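Local coordinates for structural protein VP1 (Trichodysplasia spinulosa-associated polyomavirus, PDB 4U5Z) that forms the pentameric capsomers of the polyomavirus outer shell and, as in related polyomaviruses, probably carries the surface loops that engage host-cell receptors, at residues 14-19 with 275-280; 96-101 with 266-271; 106-111 with 122-127; 157-162 with 185-190. All blocks are in the same frame, centred on the assembly; numbering follows the deposited sequence.

Contact 1 (14-19 with 275-280); sequences NLVTGP and KRTVRN
Leu15 lays its CD2 methyl over the middle of one face of the Arg276 guanidinium, 3.6 Å from CZ, and this is the close-packed side of the contact. The two residues form an antiparallel non-hydrogen-bonded pair, CA to CA 4.5 Å, with both side chains on the same face of the sheet. Arg276 leaves the backbone with CG anti to its own N (chi1 -155°), which sets CG 3.4 Å from Asn14 O; a bend at chi3 then turns the guanidinium under the leucine. Its planar end is held by a salt bridge from NE to Glu91 and a bond from NH1 to the carbonyl of Leu13. Asn14 O also takes the amide of Thr277 at N-to-O 3.0 Å, and Thr277 OG1 adds a weak bond to the same oxygen.

On the Val16 side the contact is more open. Val16 N still donates to Lys275 O at 3.2 Å, and a water bridges Val16 O and Lys275 O, donating to both. Val16 CG2 lies 3.5 Å from Thr277 OG1, while the extended Lys275 chain carries its ammonium away from 14-19, to a weak bond with Asp20 O. No other subunit touches this surface patch, an antiparallel pairing of N- and C-terminal strands at one end of the jelly-roll sheet.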
loop_
_atom_site.group_PDB
_atom_site.type_symbol
_atom_site.label_atom_id
_atom_site.label_comp_id
_atom_site.label_asym_id
_atom_site.label_seq_id
_atom_site.Cartn_x
_atom_site.Cartn_y
_atom_site.Cartn_z
ATOM N N ASN A 14 21.233 14.874 -33.743
ATOM C CA ASN A 14 20.147 14.010 -34.227
ATOM C C ASN A 14 20.401 12.520 -34.032
ATOM O O ASN A 14 21.552 12.072 -33.993
ATOM C CB ASN A 14 19.905 14.239 -35.721
ATOM C CG ASN A 14 19.173 15.532 -36.012
ATOM O OD1 ASN A 14 18.193 15.865 -35.352
ATOM N ND2 ASN A 14 19.633 16.259 -37.025
ATOM N N LEU A 15 19.305 11.768 -33.948
ATOM C CA LEU A 15 19.332 10.302 -34.034
ATOM C C LEU A 15 19.765 9.851 -35.422
ATOM O O LEU A 15 19.440 10.499 -36.409
ATOM C CB LEU A 15 17.937 9.718 -33.788
ATOM C CG LEU A 15 17.213 10.030 -32.480
ATOM C CD1 LEU A 15 15.831 9.403 -32.517
ATOM C CD2 LEU A 15 18.014 9.521 -31.303
ATOM N N VAL A 16 20.482 8.733 -35.492
ATOM C CA VAL A 16 20.846 8.102 -36.764
ATOM C C VAL A 16 19.782 7.070 -37.131
ATOM O O VAL A 16 19.437 6.221 -36.322
ATOM C CB VAL A 16 22.209 7.389 -36.660
ATOM C CG1 VAL A 16 22.553 6.677 -37.960
ATOM C CG2 VAL A 16 23.304 8.379 -36.280
ATOM N N THR A 17 19.260 7.131 -38.349
ATOM C CA THR A 17 18.272 6.146 -38.783
ATOM C C THR A 17 18.897 5.152 -39.741
ATOM O O THR A 17 20.053 5.295 -40.127
ATOM C CB THR A 17 17.060 6.803 -39.458
ATOM O OG1 THR A 17 17.495 7.544 -40.598
ATOM C CG2 THR A 17 16.338 7.719 -38.478
ATOM N N GLY A 18 18.123 4.136 -40.107
ATOM C CA GLY A 18 18.584 3.089 -41.000
ATOM C C GLY A 18 18.613 1.761 -40.277
ATOM O O GLY A 18 18.462 1.702 -39.055
ATOM N N PRO A 19 18.827 0.679 -41.028
ATOM C CA PRO A 19 18.669 -0.664 -40.462
ATOM C C PRO A 19 19.745 -1.132 -39.470
ATOM O O PRO A 19 19.623 -2.238 -38.943
ATOM C CB PRO A 19 18.637 -1.564 -41.701
ATOM C CG PRO A 19 19.322 -0.775 -42.771
ATOM C CD PRO A 19 19.022 0.658 -42.487
ATOM N N LYS A 275 21.678 4.583 -31.973
ATOM C CA LYS A 275 22.822 5.410 -32.333
ATOM C C LYS A 275 22.450 6.875 -32.304
ATOM O O LYS A 275 21.407 7.269 -32.823
ATOM C CB LYS A 275 23.321 5.066 -33.740
ATOM C CG LYS A 275 24.056 3.740 -33.853
ATOM C CD LYS A 275 24.522 3.507 -35.276
ATOM C CE LYS A 275 25.155 2.141 -35.445
ATOM N NZ LYS A 275 25.266 1.778 -36.885
ATOM N N ARG A 276 23.319 7.695 -31.734
ATOM C CA ARG A 276 23.101 9.119 -31.796
ATOM C C ARG A 276 24.338 9.916 -32.157
ATOM O O ARG A 276 25.433 9.623 -31.698
ATOM C CB ARG A 276 22.528 9.633 -30.488
ATOM C CG ARG A 276 21.759 10.901 -30.765
ATOM C CD ARG A 276 21.543 11.713 -29.550
ATOM N NE ARG A 276 20.275 11.450 -28.894
ATOM C CZ ARG A 276 19.155 12.124 -29.118
ATOM N NH1 ARG A 276 19.093 13.090 -30.018
ATOM N NH2 ARG A 276 18.081 11.829 -28.426
ATOM N N THR A 277 24.137 10.939 -32.982
ATOM C CA THR A 277 25.205 11.855 -33.378
ATOM C C THR A 277 25.419 12.857 -32.254
ATOM O O THR A 277 24.457 13.354 -31.650
ATOM C CB THR A 277 24.842 12.583 -34.675
ATOM O OG1 THR A 277 24.373 11.621 -35.624
ATOM C CG2 THR A 277 26.056 13.329 -35.270
ATOM N N VAL A 278 26.687 13.096 -31.944
ATOM C CA VAL A 278 27.095 14.093 -30.964
ATOM C C VAL A 278 28.153 14.997 -31.585
ATOM O O VAL A 278 28.845 14.604 -32.525
ATOM C CB VAL A 278 27.677 13.447 -29.688
ATOM C CG1 VAL A 278 26.630 12.558 -29.024
ATOM C CG2 VAL A 278 28.939 12.646 -29.994
ATOM N N ARG A 279 28.288 16.198 -31.037
ATOM C CA ARG A 279 29.422 17.064 -31.378
ATOM C C ARG A 279 30.693 16.290 -31.029
ATOM O O ARG A 279 30.675 15.418 -30.152
ATOM C CB ARG A 279 29.353 18.379 -30.580
ATOM C CG ARG A 279 30.371 19.446 -30.964
ATOM C CD ARG A 279 30.138 19.984 -32.369
ATOM N NE ARG A 279 28.761 20.439 -32.571
ATOM C CZ ARG A 279 28.259 20.831 -33.742
ATOM N NH1 ARG A 279 29.015 20.841 -34.837
ATOM N NH2 ARG A 279 26.989 21.221 -33.820
ATOM N N ASN A 280 31.776 16.578 -31.744
ATOM C CA ASN A 280 33.093 16.048 -31.401
ATOM C C ASN A 280 34.013 17.203 -31.008
ATOM O O ASN A 280 34.082 17.574 -29.837
ATOM C CB ASN A 280 33.674 15.259 -32.574
ATOM C CG ASN A 280 35.023 14.632 -32.252
ATOM O OD1 ASN A 280 35.246 14.150 -31.145
ATOM N ND2 ASN A 280 35.929 14.636 -33.227
ATOM O OXT ASN A 280 34.682 17.817 -31.844
HETATM O O HOH W 1 19.208 5.988 -33.543
#

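Contact 2 (96-101 with 266-271); sequences KTEVVG and PRYFNI
Thr97 and Arg267 meet through the threonine hydroxyl, the polar knot of this strand pair. Thr97 OG1 donates to Tyr268 O at 2.6 Å and accepts from Arg267 NH2 at 3.0 Å, the oxygen lying near the guanidinium plane. With chi1 at -176°, OG1 stands anti to the threonine N and leans across to the neighbouring strand. It also sits over one face of the Phe269 ring, offset toward the rim.

Among the backbone bonds, Lys96 and Asn270 exchange a pair, with Asn270 N to Lys96 O at 2.7 Å. Glu98 and Tyr268 do the same, and Val100 N closes the run on Pro266 O. Tyr268 O is thus gripped twice, by the Thr97 hydroxyl and by Glu98 N.

Van der Waals packing flanks this framework. Val99 CG2 lies over one face of the Arg267 guanidinium, 3.4 Å from NH1. At the Pro266 end Val100 makes apolar contacts, its CB against Pro266 CG and its CG2 against Tyr268 CB, 4.0 Å away.

Polar ends have partners beyond the pair: Arg267 NE forms a salt bridge with Asp248, Tyr268 OH bonds Glu26, and Glu98 bonds Tyr203 of a neighbouring subunit. The short segments run at 173°, nearly antiparallel, as neighbouring strands in the jelly-roll beta-sandwich of the polyomavirus coat protein, on a flank that meets the next subunit of the pentamer.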
loop_
_atom_site.group_PDB
_atom_site.type_symbol
_atom_site.label_atom_id
_atom_site.label_comp_id
_atom_site.label_asym_id
_atom_site.label_seq_id
_atom_site.Cartn_x
_atom_site.Cartn_y
_atom_site.Cartn_z
ATOM N N LYS A 96 14.347 -3.437 -19.655
ATOM C CA LYS A 96 13.464 -4.408 -18.981
ATOM C C LYS A 96 14.335 -5.113 -17.969
ATOM O O LYS A 96 15.338 -5.738 -18.340
ATOM C CB LYS A 96 12.910 -5.419 -19.978
ATOM C CG LYS A 96 12.148 -4.740 -21.120
ATOM C CD LYS A 96 11.445 -5.743 -22.023
ATOM C CE LYS A 96 10.270 -6.378 -21.291
ATOM N NZ LYS A 96 9.380 -7.157 -22.190
ATOM N N THR A 97 14.000 -4.967 -16.693
ATOM C CA THR A 97 14.793 -5.589 -15.637
ATOM C C THR A 97 13.876 -6.316 -14.658
ATOM O O THR A 97 12.768 -5.844 -14.381
ATOM C CB THR A 97 15.703 -4.568 -14.920
ATOM O OG1 THR A 97 16.522 -5.235 -13.958
ATOM C CG2 THR A 97 14.916 -3.496 -14.209
ATOM N N GLU A 98 14.349 -7.466 -14.164
ATOM C CA GLU A 98 13.627 -8.287 -13.173
ATOM C C GLU A 98 14.588 -8.882 -12.141
ATOM O O GLU A 98 15.766 -9.154 -12.429
ATOM C CB GLU A 98 12.871 -9.457 -13.812
ATOM C CG GLU A 98 12.752 -9.422 -15.309
ATOM C CD GLU A 98 11.817 -10.480 -15.870
ATOM O OE1 GLU A 98 11.486 -10.330 -17.056
ATOM O OE2 GLU A 98 11.405 -11.436 -15.149
ATOM N N VAL A 99 14.070 -9.079 -10.933
ATOM C CA VAL A 99 14.772 -9.843 -9.905
ATOM C C VAL A 99 14.456 -11.303 -10.180
ATOM O O VAL A 99 13.303 -11.653 -10.465
ATOM C CB VAL A 99 14.327 -9.431 -8.490
ATOM C CG1 VAL A 99 15.044 -10.265 -7.425
ATOM C CG2 VAL A 99 14.622 -7.948 -8.284
ATOM N N VAL A 100 15.496 -12.136 -10.167
ATOM C CA VAL A 100 15.381 -13.542 -10.557
ATOM C C VAL A 100 15.395 -14.411 -9.301
ATOM O O VAL A 100 16.140 -14.135 -8.328
ATOM C CB VAL A 100 16.570 -13.958 -11.447
ATOM C CG1 VAL A 100 16.430 -15.405 -11.914
ATOM C CG2 VAL A 100 16.688 -13.023 -12.642
ATOM N N GLY A 101 14.571 -15.450 -9.318
ATOM C CA GLY A 101 14.511 -16.395 -8.207
ATOM C C GLY A 101 13.671 -15.984 -7.011
ATOM O O GLY A 101 13.929 -16.432 -5.891
ATOM N N PRO A 266 19.750 -12.464 -7.833
ATOM C CA PRO A 266 20.346 -11.925 -9.031
ATOM C C PRO A 266 19.397 -10.991 -9.747
ATOM O O PRO A 266 18.196 -11.009 -9.478
ATOM C CB PRO A 266 20.650 -13.157 -9.883
ATOM C CG PRO A 266 19.869 -14.273 -9.311
ATOM C CD PRO A 266 19.467 -13.906 -7.934
ATOM N N ARG A 267 19.929 -10.180 -10.649
ATOM C CA ARG A 267 19.068 -9.281 -11.443
ATOM C C ARG A 267 19.357 -9.410 -12.920
ATOM O O ARG A 267 20.506 -9.570 -13.328
ATOM C CB ARG A 267 19.218 -7.829 -10.987
ATOM C CG ARG A 267 18.424 -6.815 -11.833
ATOM C CD ARG A 267 18.524 -5.434 -11.206
ATOM N NE ARG A 267 17.659 -5.293 -10.033
ATOM C CZ ARG A 267 16.386 -4.902 -10.046
ATOM N NH1 ARG A 267 15.713 -4.818 -8.901
ATOM N NH2 ARG A 267 15.775 -4.589 -11.176
ATOM N N TYR A 268 18.307 -9.349 -13.726
ATOM C CA TYR A 268 18.430 -9.455 -15.170
ATOM C C TYR A 268 18.134 -8.102 -15.793
ATOM O O TYR A 268 17.374 -7.307 -15.251
ATOM C CB TYR A 268 17.469 -10.521 -15.706
ATOM C CG TYR A 268 17.240 -10.510 -17.196
ATOM C CD1 TYR A 268 16.245 -9.729 -17.753
ATOM C CD2 TYR A 268 17.970 -11.316 -18.044
ATOM C CE1 TYR A 268 16.001 -9.726 -19.117
ATOM C CE2 TYR A 268 17.731 -11.315 -19.416
ATOM C CZ TYR A 268 16.737 -10.515 -19.940
ATOM O OH TYR A 268 16.472 -10.486 -21.299
ATOM N N PHE A 269 18.751 -7.867 -16.945
ATOM C CA PHE A 269 18.662 -6.600 -17.644
ATOM C C PHE A 269 18.549 -6.872 -19.117
ATOM O O PHE A 269 19.322 -7.640 -19.671
ATOM C CB PHE A 269 19.937 -5.812 -17.455
ATOM C CG PHE A 269 20.224 -5.442 -16.053
ATOM C CD1 PHE A 269 20.933 -6.304 -15.231
ATOM C CD2 PHE A 269 19.829 -4.207 -15.557
ATOM C CE1 PHE A 269 21.225 -5.943 -13.928
ATOM C CE2 PHE A 269 20.103 -3.853 -14.250
ATOM C CZ PHE A 269 20.804 -4.724 -13.435
ATOM N N ASN A 270 17.602 -6.222 -19.765
ATOM C CA ASN A 270 17.541 -6.238 -21.211
ATOM C C ASN A 270 17.394 -4.799 -21.646
ATOM O O ASN A 270 16.372 -4.167 -21.386
ATOM C CB ASN A 270 16.358 -7.086 -21.694
ATOM C CG ASN A 270 16.248 -7.104 -23.192
ATOM O OD1 ASN A 270 16.627 -6.148 -23.866
ATOM N ND2 ASN A 270 15.732 -8.182 -23.726
ATOM N N ILE A 271 18.419 -4.294 -22.326
ATOM C CA ILE A 271 18.558 -2.881 -22.588
ATOM C C ILE A 271 18.554 -2.616 -24.093
ATOM O O ILE A 271 19.291 -3.256 -24.841
ATOM C CB ILE A 271 19.877 -2.373 -21.973
ATOM C CG1 ILE A 271 19.841 -2.542 -20.451
ATOM C CG2 ILE A 271 20.128 -0.906 -22.314
ATOM C CD1 ILE A 271 21.203 -2.413 -19.794
#

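Contact 3 (106-111 with 122-127); sequences VNVHMA and GFPVEG
The long loop between strands 86-99 and 129-136 folds back on itself where Val108 meets Gly122. Gly122 N donates to Val108 O at 3.0 Å. Val108 sets its CG1 anti to its own carbonyl carbon (chi1 -69°), which places that methyl 3.5 Å from Gly122 O. Further along, the same CG1 rests on Pro124 CB at 4.1 Å, the two side chains lying side by side and pointing the same way.

Within 106-111, Asn107 OD1 accepts from His109 N, an Asx turn, at 3.2 Å and in the amide carbonyl plane. That oxygen also stands above the centre of one face of the His109 imidazole. The ring faces the pentamer interface, with ND1 bonded to Asp58 and NE2 to Glu189, both of a neighbouring subunit.

Elsewhere the two arms touch more lightly. A water donates to Asn107 O and accepts from Val125 N, and a second gives Phe123 O a bond and Met110 O a weak one. Met110 CE approaches Val125 CG2 at 4.5 Å, with Leu253 of strand 241-254 touching both side chains.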
loop_
_atom_site.group_PDB
_atom_site.type_symbol
_atom_site.label_atom_id
_atom_site.label_comp_id
_atom_site.label_asym_id
_atom_site.label_seq_id
_atom_site.Cartn_x
_atom_site.Cartn_y
_atom_site.Cartn_z
ATOM N N VAL A 106 9.919 -19.156 -1.319
ATOM C CA VAL A 106 8.894 -20.133 -0.912
ATOM C C VAL A 106 9.573 -21.394 -0.384
ATOM O O VAL A 106 9.528 -22.457 -1.008
ATOM C CB VAL A 106 7.953 -20.562 -2.068
ATOM C CG1 VAL A 106 6.890 -21.501 -1.540
ATOM C CG2 VAL A 106 7.306 -19.363 -2.772
ATOM N N ASN A 107 10.178 -21.283 0.791
ATOM C CA ASN A 107 10.940 -22.376 1.365
ATOM C C ASN A 107 11.000 -22.176 2.863
ATOM O O ASN A 107 11.664 -21.254 3.327
ATOM C CB ASN A 107 12.350 -22.401 0.757
ATOM C CG ASN A 107 13.146 -23.644 1.153
ATOM O OD1 ASN A 107 12.939 -24.249 2.212
ATOM N ND2 ASN A 107 14.061 -24.016 0.312
ATOM N N VAL A 108 10.287 -23.043 3.599
ATOM C CA VAL A 108 10.196 -22.992 5.044
ATOM C C VAL A 108 10.679 -24.290 5.674
ATOM O O VAL A 108 10.325 -24.560 6.824
ATOM C CB VAL A 108 8.748 -22.681 5.541
ATOM C CG1 VAL A 108 8.372 -21.244 5.183
ATOM C CG2 VAL A 108 7.715 -23.651 4.987
ATOM N N HIS A 109 11.482 -25.077 4.936
ATOM C CA HIS A 109 12.060 -26.328 5.458
ATOM C C HIS A 109 13.590 -26.302 5.628
ATOM O O HIS A 109 14.187 -27.319 5.991
ATOM C CB HIS A 109 11.675 -27.552 4.609
ATOM C CG HIS A 109 12.091 -27.453 3.184
ATOM N ND1 HIS A 109 13.378 -27.727 2.760
ATOM C CD2 HIS A 109 11.389 -27.114 2.075
ATOM C CE1 HIS A 109 13.453 -27.534 1.455
ATOM N NE2 HIS A 109 12.261 -27.166 1.015
ATOM N N MET A 110 14.209 -25.161 5.396
ATOM C CA MET A 110 15.658 -25.021 5.610
ATOM C C MET A 110 16.018 -25.054 7.104
ATOM O O MET A 110 15.143 -24.945 7.975
ATOM C CB MET A 110 16.156 -23.752 4.948
ATOM C CG MET A 110 16.203 -23.814 3.429
ATOM S SD MET A 110 16.921 -22.327 2.667
ATOM C CE MET A 110 15.757 -21.037 3.073
ATOM N N ALA A 111 17.304 -25.245 7.404
ATOM C CA ALA A 111 17.747 -25.357 8.786
ATOM C C ALA A 111 17.684 -23.975 9.422
ATOM O O ALA A 111 18.586 -23.183 9.275
ATOM C CB ALA A 111 19.152 -25.946 8.870
ATOM N N GLY A 122 9.769 -23.418 9.503
ATOM C CA GLY A 122 11.015 -22.705 9.672
ATOM C C GLY A 122 10.803 -21.293 9.212
ATOM O O GLY A 122 10.005 -21.057 8.314
ATOM N N PHE A 123 11.508 -20.338 9.808
ATOM C CA PHE A 123 11.354 -18.956 9.380
ATOM C C PHE A 123 11.765 -18.837 7.904
ATOM O O PHE A 123 12.800 -19.336 7.513
ATOM C CB PHE A 123 12.190 -17.989 10.224
ATOM C CG PHE A 123 11.792 -17.902 11.687
ATOM C CD1 PHE A 123 10.664 -18.533 12.193
ATOM C CD2 PHE A 123 12.561 -17.130 12.557
ATOM C CE1 PHE A 123 10.338 -18.422 13.541
ATOM C CE2 PHE A 123 12.246 -17.019 13.897
ATOM C CZ PHE A 123 11.130 -17.668 14.395
ATOM N N PRO A 124 10.914 -18.213 7.074
ATOM C CA PRO A 124 11.367 -17.892 5.758
ATOM C C PRO A 124 12.345 -16.702 5.833
ATOM O O PRO A 124 12.340 -15.953 6.810
ATOM C CB PRO A 124 10.082 -17.488 5.044
ATOM C CG PRO A 124 9.245 -16.895 6.117
ATOM C CD PRO A 124 9.593 -17.639 7.368
ATOM N N VAL A 125 13.157 -16.560 4.802
ATOM C CA VAL A 125 13.992 -15.384 4.616
ATOM C C VAL A 125 13.114 -14.134 4.674
ATOM O O VAL A 125 12.190 -13.967 3.871
ATOM C CB VAL A 125 14.691 -15.423 3.258
ATOM C CG1 VAL A 125 15.383 -14.082 2.981
ATOM C CG2 VAL A 125 15.673 -16.579 3.194
ATOM N N GLU A 126 13.402 -13.266 5.633
ATOM C CA GLU A 126 12.505 -12.174 5.959
ATOM C C GLU A 126 13.253 -10.993 6.544
ATOM O O GLU A 126 14.399 -11.109 7.030
ATOM C CB GLU A 126 11.371 -12.667 6.908
ATOM C CG GLU A 126 11.788 -12.996 8.341
ATOM C CD GLU A 126 10.679 -13.669 9.150
ATOM O OE1 GLU A 126 9.537 -13.734 8.662
ATOM O OE2 GLU A 126 10.942 -14.136 10.287
ATOM N N GLY A 127 12.622 -9.832 6.466
ATOM C CA GLY A 127 13.225 -8.616 6.984
ATOM C C GLY A 127 13.603 -7.595 5.929
ATOM O O GLY A 127 12.923 -7.435 4.917
HETATM O O HOH W 2 12.424 -18.702 2.406
HETATM O O HOH W 3 13.169 -22.314 6.780
#

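Contact 4 (157-162 with 185-190); sequences DKLVVP and AFPVEC
Over one face of the Phe186 ring sits Val160, its CB 3.9 Å from the centroid and 15° off the ring normal, a CH-pi contact displaced toward the rim. The CG1 methyl presses closer still, 3.3 Å from Phe186 CE2, so the fit here is tight. CG1 stands anti to the backbone N (chi1 166°), which brings it above and just beyond the CE2-CZ edge of the ring. The two side chains run alongside each other, and the Phe186 ring also makes an edge-to-face pair with Trp191.

One backbone bond ties the chains together beside this CH-pi contact. Val160 N gives its hydrogen to Ala185 O at 2.8 Å, and Leu159 CA makes a CA-H...O contact with the same oxygen at 3.2 Å. Ala185 CB in turn lies 3.5 Å from Lys158 O. The carbonyl of Val160 is used as well: its oxygen accepts from Trp191 NE1, while Pro187 CD lies 3.5 Å from that oxygen.

Pro187 is touched by two branches of the other segment, Leu159 CD2 on its CG and Val161 CG1 on its CG and CD. The same Val161 methyl also reaches Cys190 SG at 4.2 Å.

Both segments are loops: 157-162 lies between strands 141-144 and 177-179, while the loop segment 185-190 leads from strand 177-179 into strand 191-193. Phe186 reaches Leu142 and Gln178, and Cys190 reaches Phe144, so the contact sits against the small three-stranded antiparallel sheet formed by these strands.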
loop_
_atom_site.group_PDB
_atom_site.type_symbol
_atom_site.label_atom_id
_atom_site.label_comp_id
_atom_site.label_asym_id
_atom_site.label_seq_id
_atom_site.Cartn_x
_atom_site.Cartn_y
_atom_site.Cartn_z
ATOM N N ASP A 157 40.481 -6.167 3.222
ATOM C CA ASP A 157 41.145 -5.120 2.431
ATOM C C ASP A 157 40.740 -5.063 0.946
ATOM O O ASP A 157 41.205 -4.189 0.226
ATOM C CB ASP A 157 42.678 -5.173 2.585
ATOM C CG ASP A 157 43.278 -6.526 2.213
ATOM O OD1 ASP A 157 42.775 -7.203 1.285
ATOM O OD2 ASP A 157 44.269 -6.905 2.872
ATOM N N LYS A 158 39.852 -5.955 0.502
ATOM C CA LYS A 158 39.306 -5.881 -0.848
ATOM C C LYS A 158 38.076 -4.970 -0.949
ATOM O O LYS A 158 37.627 -4.684 -2.053
ATOM C CB LYS A 158 38.962 -7.286 -1.364
ATOM C CG LYS A 158 40.186 -8.191 -1.458
ATOM C CD LYS A 158 39.830 -9.612 -1.859
ATOM C CE LYS A 158 40.959 -10.570 -1.527
ATOM N NZ LYS A 158 42.226 -10.203 -2.219
ATOM N N LEU A 159 37.542 -4.511 0.184
ATOM C CA LEU A 159 36.505 -3.483 0.156
ATOM C C LEU A 159 37.139 -2.140 -0.217
ATOM O O LEU A 159 38.285 -1.850 0.165
ATOM C CB LEU A 159 35.778 -3.381 1.500
ATOM C CG LEU A 159 35.145 -4.670 1.996
ATOM C CD1 LEU A 159 34.648 -4.543 3.435
ATOM C CD2 LEU A 159 34.044 -5.104 1.057
ATOM N N VAL A 160 36.414 -1.339 -0.997
ATOM C CA VAL A 160 36.894 -0.026 -1.393
ATOM C C VAL A 160 36.137 0.976 -0.515
ATOM O O VAL A 160 34.905 1.068 -0.586
ATOM C CB VAL A 160 36.684 0.239 -2.900
ATOM C CG1 VAL A 160 36.877 1.711 -3.224
ATOM C CG2 VAL A 160 37.637 -0.601 -3.729
ATOM N N VAL A 161 36.895 1.655 0.351
ATOM C CA VAL A 161 36.410 2.630 1.303
ATOM C C VAL A 161 37.413 3.766 1.446
ATOM O O VAL A 161 38.588 3.609 1.106
ATOM C CB VAL A 161 36.149 1.992 2.702
ATOM C CG1 VAL A 161 35.048 0.946 2.614
ATOM C CG2 VAL A 161 37.426 1.416 3.324
ATOM N N PRO A 162 36.971 4.914 1.979
ATOM C CA PRO A 162 37.919 6.001 2.167
ATOM C C PRO A 162 39.111 5.640 3.088
ATOM O O PRO A 162 38.980 4.757 3.924
ATOM C CB PRO A 162 37.056 7.116 2.781
ATOM C CG PRO A 162 35.649 6.754 2.494
ATOM C CD PRO A 162 35.623 5.258 2.473
ATOM N N ALA A 185 32.829 -5.019 -4.239
ATOM C CA ALA A 185 33.866 -4.376 -3.443
ATOM C C ALA A 185 33.450 -3.096 -2.716
ATOM O O ALA A 185 34.094 -2.723 -1.729
ATOM C CB ALA A 185 35.063 -4.098 -4.328
ATOM N N PHE A 186 32.392 -2.437 -3.186
ATOM C CA PHE A 186 31.899 -1.189 -2.587
ATOM C C PHE A 186 30.738 -1.469 -1.636
ATOM O O PHE A 186 29.668 -1.862 -2.095
ATOM C CB PHE A 186 31.417 -0.232 -3.697
ATOM C CG PHE A 186 32.543 0.395 -4.478
ATOM C CD1 PHE A 186 33.163 -0.296 -5.502
ATOM C CD2 PHE A 186 32.989 1.669 -4.165
ATOM C CE1 PHE A 186 34.213 0.273 -6.207
ATOM C CE2 PHE A 186 34.030 2.244 -4.864
ATOM C CZ PHE A 186 34.648 1.548 -5.891
ATOM N N PRO A 187 30.931 -1.261 -0.309
ATOM C CA PRO A 187 29.845 -1.586 0.605
ATOM C C PRO A 187 28.648 -0.682 0.430
ATOM O O PRO A 187 28.794 0.518 0.203
ATOM C CB PRO A 187 30.459 -1.398 1.985
ATOM C CG PRO A 187 31.938 -1.601 1.762
ATOM C CD PRO A 187 32.178 -0.963 0.428
ATOM N N VAL A 188 27.479 -1.308 0.524
ATOM C CA VAL A 188 26.188 -0.679 0.389
ATOM C C VAL A 188 25.908 0.248 1.579
ATOM O O VAL A 188 25.253 1.296 1.450
ATOM C CB VAL A 188 25.105 -1.791 0.244
ATOM C CG1 VAL A 188 23.713 -1.234 0.351
ATOM C CG2 VAL A 188 25.272 -2.486 -1.102
ATOM N N GLU A 189 26.426 -0.125 2.735
ATOM C CA GLU A 189 26.156 0.619 3.962
ATOM C C GLU A 189 26.830 1.988 4.017
ATOM O O GLU A 189 26.478 2.813 4.859
ATOM C CB GLU A 189 26.618 -0.210 5.171
ATOM C CG GLU A 189 28.134 -0.367 5.264
ATOM C CD GLU A 189 28.569 -1.133 6.505
ATOM O OE1 GLU A 189 27.907 -2.126 6.890
ATOM O OE2 GLU A 189 29.601 -0.758 7.085
ATOM N N CYS A 190 27.843 2.215 3.182
ATOM C CA CYS A 190 28.578 3.477 3.241
ATOM C C CYS A 190 28.686 4.235 1.905
ATOM O O CYS A 190 29.159 5.394 1.876
ATOM C CB CYS A 190 29.955 3.243 3.888
ATOM S SG CYS A 190 31.101 2.197 2.954
#

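Contacts 1 and 2 both use strand 260-279, paired with strand 12-29 in contact 1 and with 86-99 in contact 2, within the same sheet, their centres 28 Å apart. Contact 1 is a surface pairing at the termini, untouched by other subunits, whereas contact 2 is partly buried and has a neighbouring subunit against it. Contacts 3 and 4 join loops and replace regular strand pairing with one direct backbone bond each. Contact 3 is wholly buried and uses waters, while contact 4 is partly buried and relies on aromatic and aliphatic packing. A subunit interface links contact 3 of one subunit to contact 4 of another.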